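Local coordinates for calcium-dependent protein kinase, putative (Plasmodium falciparum, PDB 3MSE) that probably phosphorylates serine and threonine residues of other proteins in response to calcium, which its C-terminal EF-hand domain binds, at residues H16-A28 with L133-F147. Residues are numbered along the deposited sequence; the frame is centred on the assembly and turned at random.
Sequences HSNIRNIIINIMA and LVHDKVLDNNDIDNF
The N-terminal end of the long helix 18-48, which leads into the first calcium-binding EF-hand loop, packs against the C-terminal EF-hand half of the domain. Its Ile19, Ile22, Ile23 and Ile26 face the end of helix 127-133 (Leu133), the linker (Val134, Leu139) and the start of helix 141-152 (Phe147). The axes of segments 18-28 and 141-147 cross at -77°, 10.4 Å apart. Ile19 is central. With CG2 anti to the backbone N, its methyl settles over one face of the Phe147 ring, a CH-pi contact 3.7 Å from the centroid and 17° off the normal. The other branch runs on past Leu139, and Ile19 CD1 ends 3.9 Å from Ile144 CA, against the backbone of helix 141-152. Ile23 CD1 meets the same ring obliquely, 3.7 Å from Phe147 CZ, while Ile130 and Ile167 also pack on the phenylalanine.

One turn on, Ile22 meets Leu139 tip to tip, CD1 to CD1 at 3.8 Å. Its CG2 slides past Leu133, and the chain of Lys137, bent at chi2 and chi4, lays CE 3.9 Å from Ile22 CG1. The ammonium of Lys137 continues to Asp136 as a salt bridge and to Asn85 of the second subunit, whose Ile84 also touches Ile22. A turn further along, Ile26 CD1 touches Leu133 CD1. Leu133 lies about 6 Å, side chain to side chain, from the calcium ligand Asp129.

Ser17 caps the long helix, and Asp140 and Asp143 form a capping box at helix 141-152, its return bond from Asp143 N to Asp140 OD1 weak. Polar bonds thus cap both helix starts within their own segments, whereas the contact between the two segments is apolar and CH-pi packing.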
loop_
_atom_site.group_PDB
_atom_site.type_symbol
_atom_site.label_atom_id
_atom_site.label_comp_id
_atom_site.label_asym_id
_atom_site.label_seq_id
_atom_site.Cartn_x
_atom_site.Cartn_y
_atom_site.Cartn_z
ATOM N N HIS A 16 -6.037 -20.742 7.213
ATOM C CA HIS A 16 -6.139 -19.893 8.386
ATOM C C HIS A 16 -7.573 -19.769 8.898
ATOM O O HIS A 16 -8.528 -20.183 8.214
ATOM C CB HIS A 16 -5.454 -18.547 8.125
ATOM C CG HIS A 16 -3.966 -18.670 8.056
ATOM N ND1 HIS A 16 -3.194 -18.904 9.174
ATOM C CD2 HIS A 16 -3.115 -18.683 7.001
ATOM C CE1 HIS A 16 -1.926 -19.013 8.816
ATOM N NE2 HIS A 16 -1.852 -18.882 7.503
ATOM N N SER A 17 -7.725 -19.243 10.108
ATOM C CA SER A 17 -9.042 -19.125 10.733
ATOM C C SER A 17 -9.891 -18.046 10.070
ATOM O O SER A 17 -9.372 -17.159 9.386
ATOM C CB SER A 17 -8.897 -18.826 12.224
ATOM O OG SER A 17 -8.297 -17.553 12.443
ATOM N N ASN A 18 -11.200 -18.129 10.277
ATOM C CA ASN A 18 -12.093 -17.127 9.768
ATOM C C ASN A 18 -11.770 -15.742 10.330
ATOM O O ASN A 18 -11.747 -14.766 9.586
ATOM C CB ASN A 18 -13.536 -17.535 10.029
ATOM C CG ASN A 18 -14.028 -18.579 9.044
ATOM O OD1 ASN A 18 -13.834 -18.452 7.826
ATOM N ND2 ASN A 18 -14.682 -19.609 9.560
ATOM N N ILE A 19 -11.435 -15.681 11.617
ATOM C CA ILE A 19 -11.071 -14.402 12.265
ATOM C C ILE A 19 -9.780 -13.780 11.713
ATOM O O ILE A 19 -9.727 -12.567 11.441
ATOM C CB ILE A 19 -11.058 -14.523 13.815
ATOM C CG1 ILE A 19 -12.497 -14.784 14.310
ATOM C CG2 ILE A 19 -10.483 -13.263 14.461
ATOM C CD1 ILE A 19 -12.626 -15.206 15.786
ATOM N N ARG A 20 -8.750 -14.600 11.514
ATOM C CA ARG A 20 -7.527 -14.136 10.831
ATOM C C ARG A 20 -7.870 -13.534 9.482
ATOM O O ARG A 20 -7.394 -12.453 9.123
ATOM C CB ARG A 20 -6.563 -15.314 10.622
ATOM C CG ARG A 20 -5.095 -14.961 10.573
ATOM C CD ARG A 20 -4.578 -14.348 9.280
ATOM N NE ARG A 20 -4.932 -15.044 8.047
ATOM C CZ ARG A 20 -4.093 -15.271 7.025
ATOM N NH1 ARG A 20 -2.818 -14.921 7.092
ATOM N NH2 ARG A 20 -4.532 -15.882 5.936
ATOM N N ASN A 21 -8.703 -14.238 8.730
ATOM C CA ASN A 21 -9.032 -13.794 7.391
ATOM C C ASN A 21 -9.972 -12.574 7.384
ATOM O O ASN A 21 -9.902 -11.753 6.492
ATOM C CB ASN A 21 -9.589 -14.961 6.576
ATOM C CG ASN A 21 -8.505 -16.013 6.256
ATOM O OD1 ASN A 21 -7.321 -15.768 6.465
ATOM N ND2 ASN A 21 -8.920 -17.169 5.765
ATOM N N ILE A 22 -10.825 -12.459 8.389
ATOM C CA ILE A 22 -11.635 -11.239 8.555
ATOM C C ILE A 22 -10.720 -10.023 8.722
ATOM O O ILE A 22 -10.897 -8.999 8.045
ATOM C CB ILE A 22 -12.643 -11.390 9.701
ATOM C CG1 ILE A 22 -13.754 -12.330 9.237
ATOM C CG2 ILE A 22 -13.253 -9.991 10.086
ATOM C CD1 ILE A 22 -14.538 -12.956 10.353
ATOM N N ILE A 23 -9.717 -10.176 9.582
ATOM C CA ILE A 23 -8.664 -9.187 9.779
ATOM C C ILE A 23 -7.921 -8.887 8.478
ATOM O O ILE A 23 -7.653 -7.716 8.163
ATOM C CB ILE A 23 -7.676 -9.649 10.891
ATOM C CG1 ILE A 23 -8.399 -9.759 12.235
ATOM C CG2 ILE A 23 -6.458 -8.693 11.010
ATOM C CD1 ILE A 23 -7.660 -10.606 13.304
ATOM N N ILE A 24 -7.596 -9.931 7.705
ATOM C CA ILE A 24 -7.003 -9.728 6.377
ATOM C C ILE A 24 -7.929 -8.887 5.482
ATOM O O ILE A 24 -7.452 -8.032 4.740
ATOM C CB ILE A 24 -6.661 -11.090 5.630
ATOM C CG1 ILE A 24 -5.581 -11.912 6.360
ATOM C CG2 ILE A 24 -6.269 -10.815 4.201
ATOM C CD1 ILE A 24 -4.140 -11.380 6.211
ATOM N N ASN A 25 -9.238 -9.144 5.528
ATOM C CA ASN A 25 -10.207 -8.345 4.727
ATOM C C ASN A 25 -10.236 -6.830 5.043
ATOM O O ASN A 25 -10.423 -6.013 4.138
ATOM C CB ASN A 25 -11.626 -8.923 4.812
ATOM C CG ASN A 25 -11.896 -9.953 3.733
ATOM O OD1 ASN A 25 -12.511 -9.645 2.716
ATOM N ND2 ASN A 25 -11.425 -11.189 3.949
ATOM N N ILE A 26 -10.021 -6.487 6.310
ATOM C CA ILE A 26 -9.861 -5.085 6.733
ATOM C C ILE A 26 -8.687 -4.436 6.004
ATOM O O ILE A 26 -8.818 -3.356 5.409
ATOM C CB ILE A 26 -9.666 -4.952 8.274
ATOM C CG1 ILE A 26 -10.924 -5.394 9.008
ATOM C CG2 ILE A 26 -9.286 -3.489 8.663
ATOM C CD1 ILE A 26 -10.661 -5.780 10.472
ATOM N N MET A 27 -7.543 -5.114 6.025
ATOM C CA MET A 27 -6.373 -4.652 5.284
ATOM C C MET A 27 -6.613 -4.627 3.779
ATOM O O MET A 27 -6.132 -3.727 3.076
ATOM C CB MET A 27 -5.167 -5.518 5.625
ATOM C CG MET A 27 -4.667 -5.312 7.033
ATOM S SD MET A 27 -3.091 -6.158 7.278
ATOM C CE MET A 27 -3.671 -7.825 7.522
ATOM N N ALA A 28 -7.366 -5.609 3.286
ATOM C CA ALA A 28 -7.684 -5.690 1.865
ATOM C C ALA A 28 -8.515 -4.496 1.419
ATOM O O ALA A 28 -8.352 -3.997 0.299
ATOM C CB ALA A 28 -8.413 -6.973 1.549
ATOM N N LEU A 133 -16.387 -7.319 16.022
ATOM C CA LEU A 133 -15.827 -7.566 14.698
ATOM C C LEU A 133 -16.615 -8.655 13.951
ATOM O O LEU A 133 -16.822 -8.553 12.749
ATOM C CB LEU A 133 -14.331 -7.955 14.809
ATOM C CG LEU A 133 -13.591 -8.199 13.492
ATOM C CD1 LEU A 133 -13.535 -6.929 12.655
ATOM C CD2 LEU A 133 -12.185 -8.700 13.758
ATOM N N VAL A 134 -17.085 -9.668 14.667
ATOM C CA VAL A 134 -17.771 -10.769 14.006
ATOM C C VAL A 134 -19.286 -10.685 14.089
ATOM O O VAL A 134 -19.994 -11.690 13.870
ATOM C CB VAL A 134 -17.242 -12.149 14.493
ATOM C CG1 VAL A 134 -15.726 -12.205 14.295
ATOM C CG2 VAL A 134 -17.600 -12.402 15.957
ATOM N N HIS A 135 -19.786 -9.484 14.375
ATOM C CA HIS A 135 -21.228 -9.274 14.609
ATOM C C HIS A 135 -22.079 -9.648 13.382
ATOM O O HIS A 135 -23.245 -10.015 13.518
ATOM C CB HIS A 135 -21.498 -7.809 15.019
ATOM C CG HIS A 135 -21.548 -6.878 13.853
ATOM N ND1 HIS A 135 -20.419 -6.477 13.175
ATOM C CD2 HIS A 135 -22.595 -6.333 13.196
ATOM C CE1 HIS A 135 -20.770 -5.705 12.162
ATOM N NE2 HIS A 135 -22.086 -5.598 12.156
ATOM N N ASP A 136 -21.499 -9.563 12.185
ATOM C CA ASP A 136 -22.231 -9.940 10.974
ATOM C C ASP A 136 -21.801 -11.304 10.400
ATOM O O ASP A 136 -21.973 -11.562 9.214
ATOM C CB ASP A 136 -22.120 -8.844 9.900
ATOM C CG ASP A 136 -20.667 -8.570 9.461
ATOM O OD1 ASP A 136 -20.497 -7.686 8.599
ATOM O OD2 ASP A 136 -19.698 -9.197 9.964
ATOM N N LYS A 137 -21.237 -12.153 11.248
ATOM C CA LYS A 137 -20.720 -13.456 10.832
ATOM C C LYS A 137 -21.302 -14.492 11.754
ATOM O O LYS A 137 -21.521 -14.225 12.946
ATOM C CB LYS A 137 -19.182 -13.507 10.944
ATOM C CG LYS A 137 -18.420 -12.367 10.287
ATOM C CD LYS A 137 -18.383 -12.512 8.774
ATOM C CE LYS A 137 -17.401 -11.522 8.132
ATOM N NZ LYS A 137 -17.955 -10.136 8.029
ATOM N N VAL A 138 -21.542 -15.679 11.209
ATOM C CA VAL A 138 -22.188 -16.764 11.958
ATOM C C VAL A 138 -21.316 -17.344 13.092
ATOM O O VAL A 138 -21.814 -18.100 13.937
ATOM C CB VAL A 138 -22.766 -17.858 10.996
ATOM C CG1 VAL A 138 -21.708 -18.330 9.983
ATOM C CG2 VAL A 138 -23.350 -19.034 11.765
ATOM N N LEU A 139 -20.043 -16.955 13.136
ATOM C CA LEU A 139 -19.097 -17.351 14.199
ATOM C C LEU A 139 -19.604 -17.100 15.622
ATOM O O LEU A 139 -20.398 -16.184 15.854
ATOM C CB LEU A 139 -17.755 -16.624 14.034
ATOM C CG LEU A 139 -17.096 -16.525 12.660
ATOM C CD1 LEU A 139 -15.935 -15.548 12.744
ATOM C CD2 LEU A 139 -16.624 -17.891 12.177
ATOM N N ASP A 140 -19.100 -17.893 16.570
ATOM C CA ASP A 140 -19.570 -17.881 17.959
ATOM C C ASP A 140 -18.414 -17.745 18.956
ATOM O O ASP A 140 -17.290 -17.411 18.571
ATOM C CB ASP A 140 -20.393 -19.152 18.253
ATOM C CG ASP A 140 -19.597 -20.460 18.021
ATOM O OD1 ASP A 140 -18.358 -20.510 18.237
ATOM O OD2 ASP A 140 -20.238 -21.455 17.625
ATOM N N ASN A 141 -18.687 -18.030 20.229
ATOM C CA ASN A 141 -17.689 -17.854 21.292
ATOM C C ASN A 141 -16.508 -18.842 21.279
ATOM O O ASN A 141 -15.406 -18.499 21.738
ATOM C CB ASN A 141 -18.357 -17.858 22.668
ATOM C CG ASN A 141 -17.839 -16.747 23.550
ATOM O OD1 ASN A 141 -17.084 -16.983 24.498
ATOM N ND2 ASN A 141 -18.221 -15.509 23.221
ATOM N N ASN A 142 -16.746 -20.054 20.769
ATOM C CA ASN A 142 -15.693 -21.063 20.594
ATOM C C ASN A 142 -14.585 -20.563 19.661
ATOM O O ASN A 142 -13.397 -20.613 19.991
ATOM C CB ASN A 142 -16.297 -22.362 20.044
ATOM C CG ASN A 142 -15.296 -23.520 20.025
ATOM O OD1 ASN A 142 -14.561 -23.744 20.996
ATOM N ND2 ASN A 142 -15.273 -24.267 18.915
ATOM N N ASP A 143 -14.997 -20.048 18.508
ATOM C CA ASP A 143 -14.083 -19.487 17.526
ATOM C C ASP A 143 -13.235 -18.357 18.124
ATOM O O ASP A 143 -12.020 -18.303 17.915
ATOM C CB ASP A 143 -14.880 -18.990 16.313
ATOM C CG ASP A 143 -15.773 -20.078 15.705
ATOM O OD1 ASP A 143 -15.230 -21.140 15.311
ATOM O OD2 ASP A 143 -17.012 -19.873 15.611
ATOM N N ILE A 144 -13.878 -17.471 18.885
ATOM C CA ILE A 144 -13.199 -16.306 19.448
ATOM C C ILE A 144 -12.104 -16.722 20.426
ATOM O O ILE A 144 -10.992 -16.195 20.374
ATOM C CB ILE A 144 -14.193 -15.307 20.113
ATOM C CG1 ILE A 144 -15.166 -14.753 19.062
ATOM C CG2 ILE A 144 -13.441 -14.169 20.794
ATOM C CD1 ILE A 144 -16.404 -14.107 19.631
ATOM N N ASP A 145 -12.429 -17.661 21.314
ATOM C CA ASP A 145 -11.472 -18.160 22.315
ATOM C C ASP A 145 -10.234 -18.763 21.671
ATOM O O ASP A 145 -9.127 -18.479 22.109
ATOM C CB ASP A 145 -12.127 -19.181 23.253
ATOM C CG ASP A 145 -12.926 -18.528 24.362
ATOM O OD1 ASP A 145 -12.517 -17.448 24.837
ATOM O OD2 ASP A 145 -13.968 -19.096 24.750
ATOM N N ASN A 146 -10.436 -19.584 20.639
ATOM C CA ASN A 146 -9.344 -20.110 19.807
ATOM C C ASN A 146 -8.410 -19.011 19.313
ATOM O O ASN A 146 -7.184 -19.143 19.400
ATOM C CB ASN A 146 -9.897 -20.872 18.599
ATOM C CG ASN A 146 -10.635 -22.141 18.991
ATOM O OD1 ASN A 146 -10.562 -22.591 20.144
ATOM N ND2 ASN A 146 -11.348 -22.737 18.027
ATOM N N PHE A 147 -8.991 -17.924 18.808
ATOM C CA PHE A 147 -8.200 -16.822 18.279
ATOM C C PHE A 147 -7.304 -16.185 19.349
ATOM O O PHE A 147 -6.137 -15.872 19.077
ATOM C CB PHE A 147 -9.094 -15.783 17.594
ATOM C CG PHE A 147 -8.394 -14.494 17.270
ATOM C CD1 PHE A 147 -8.585 -13.370 18.068
ATOM C CD2 PHE A 147 -7.539 -14.404 16.176
ATOM C CE1 PHE A 147 -7.939 -12.175 17.780
ATOM C CE2 PHE A 147 -6.886 -13.215 15.878
ATOM C CZ PHE A 147 -7.089 -12.092 16.686
#